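Local coordinates for protein molinate hydrolase (Gulosibacter molinativorax, PDB 4UB9) that hydrolyses the thiocarbamate herbicide molinate and binds zinc, as a member of the amidohydrolase family, at residues Ala171-Gly176 with Phe208-Gly213. Residues are numbered along the deposited sequence; the frame is centred on the assembly and turned at random.
Sequences AGTLIG and FEVGMG
The backbones of 171-176 and 208-213 draw together from T173 beside E209, 6.0 Å between CA atoms, to G176 beside G213. One hydrogen bond joins them there, G176 N to M212 O at 2.9 Å, the nitrogen approaching almost end-on to the carbonyl. Helix 198-209 has just ended, and a type I' turn from E209 to M212 reverses the chain; V210 and G211 both have positive phi, which glycine adopts easily and a branched valine does not. T173 points at this helix end. Its CB sits 3.0 Å from F208 O, with OG1 anti to the backbone N (chi1 -167°). Threonine suits the place because its beta-branch also sets a methyl, CG2, 3.6 Å from E209 O and 4.0 Å from M212 CB. An alanine here would remove OG1 and CG2 and would probably loosen the packing against the turn. Alongside, I175 and M212 point the same way, I175 CD1 meeting M212 CE at 4.0 Å; the methionine bends at chi2 and chi3, and both touch Y231 of helix 221-232. L174 points away from the turn, its side chain about 4 Å from that of the zinc ligand H282. One backbone bond, a threonine against the helix's last carbonyls and a buried Ile-Met pair thus join helix end to strand beside the metal site.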
loop_
_atom_site.group_PDB
_atom_site.type_symbol
_atom_site.label_atom_id
_atom_site.label_comp_id
_atom_site.label_asym_id
_atom_site.label_seq_id
_atom_site.Cartn_x
_atom_site.Cartn_y
_atom_site.Cartn_z
ATOM N N ALA A 171 26.963 -12.384 17.236
ATOM C CA ALA A 171 27.117 -10.923 17.269
ATOM C C ALA A 171 26.071 -10.231 18.093
ATOM O O ALA A 171 26.251 -9.086 18.501
ATOM C CB ALA A 171 27.020 -10.347 15.866
ATOM N N GLY A 172 24.932 -10.877 18.228
ATOM C CA GLY A 172 23.696 -10.224 18.702
ATOM C C GLY A 172 23.076 -9.481 17.534
ATOM O O GLY A 172 22.797 -10.057 16.479
ATOM N N THR A 173 22.951 -8.174 17.674
ATOM C CA THR A 173 22.361 -7.365 16.586
ATOM C C THR A 173 23.419 -6.773 15.666
ATOM O O THR A 173 24.606 -6.934 15.853
ATOM C CB THR A 173 21.466 -6.254 17.119
ATOM O OG1 THR A 173 20.700 -5.697 16.051
ATOM C CG2 THR A 173 22.281 -5.157 17.787
ATOM N N LEU A 174 22.940 -6.150 14.623
ATOM C CA LEU A 174 23.760 -5.404 13.691
ATOM C C LEU A 174 23.714 -3.950 14.138
ATOM O O LEU A 174 22.638 -3.314 14.158
ATOM C CB LEU A 174 23.141 -5.405 12.315
ATOM C CG LEU A 174 23.963 -5.771 11.117
ATOM C CD1 LEU A 174 23.339 -7.054 10.578
ATOM C CD2 LEU A 174 23.840 -4.715 10.067
ATOM N N ILE A 175 24.868 -3.435 14.488
ATOM C CA ILE A 175 24.914 -2.132 15.072
ATOM C C ILE A 175 24.466 -1.124 14.020
ATOM O O ILE A 175 25.111 -0.959 12.989
ATOM C CB ILE A 175 26.317 -1.772 15.565
ATOM C CG1 ILE A 175 26.859 -2.810 16.553
ATOM C CG2 ILE A 175 26.315 -0.384 16.184
ATOM C CD1 ILE A 175 25.988 -3.057 17.748
ATOM N N GLY A 176 23.402 -0.389 14.366
ATOM C CA GLY A 176 22.893 0.692 13.530
ATOM C C GLY A 176 21.776 0.287 12.591
ATOM O O GLY A 176 21.354 1.062 11.741
ATOM N N PHE A 208 15.373 -7.361 19.263
ATOM C CA PHE A 208 16.462 -7.431 18.275
ATOM C C PHE A 208 17.471 -6.279 18.373
ATOM O O PHE A 208 18.681 -6.484 18.265
ATOM C CB PHE A 208 15.906 -7.515 16.841
ATOM C CG PHE A 208 15.372 -8.865 16.508
ATOM C CD1 PHE A 208 16.217 -9.874 16.075
ATOM C CD2 PHE A 208 14.038 -9.154 16.700
ATOM C CE1 PHE A 208 15.720 -11.134 15.783
ATOM C CE2 PHE A 208 13.539 -10.401 16.421
ATOM C CZ PHE A 208 14.370 -11.397 15.955
ATOM N N GLU A 209 16.958 -5.060 18.514
ATOM C CA GLU A 209 17.812 -3.853 18.463
ATOM C C GLU A 209 18.664 -3.681 19.706
ATOM O O GLU A 209 19.814 -3.257 19.633
ATOM C CB GLU A 209 16.974 -2.607 18.282
ATOM C CG GLU A 209 16.319 -2.457 16.912
ATOM C CD GLU A 209 15.442 -1.215 16.825
ATOM O OE1 GLU A 209 15.411 -0.438 17.786
ATOM O OE2 GLU A 209 14.764 -1.007 15.802
ATOM N N VAL A 210 18.067 -4.020 20.847
ATOM C CA VAL A 210 18.650 -3.783 22.184
ATOM C C VAL A 210 19.369 -2.441 22.255
ATOM O O VAL A 210 20.528 -2.356 22.628
ATOM C CB VAL A 210 19.570 -4.920 22.669
ATOM C CG1 VAL A 210 18.731 -6.151 22.942
ATOM C CG2 VAL A 210 20.605 -5.271 21.636
ATOM N N GLY A 211 18.629 -1.389 21.923
ATOM C CA GLY A 211 19.133 -0.021 21.998
ATOM C C GLY A 211 20.128 0.353 20.914
ATOM O O GLY A 211 20.649 1.457 20.926
ATOM N N MET A 212 20.421 -0.551 19.998
ATOM C CA MET A 212 21.506 -0.296 19.006
ATOM C C MET A 212 20.962 -0.147 17.589
ATOM O O MET A 212 21.630 -0.456 16.601
ATOM C CB MET A 212 22.566 -1.387 19.070
ATOM C CG MET A 212 23.116 -1.625 20.483
ATOM S SD MET A 212 23.890 -0.156 21.239
ATOM C CE MET A 212 25.415 -0.077 20.327
ATOM N N GLY A 213 19.759 0.381 17.527
ATOM C CA GLY A 213 19.048 0.602 16.277
ATOM C C GLY A 213 19.350 1.904 15.534
ATOM O O GLY A 213 20.414 2.505 15.726
#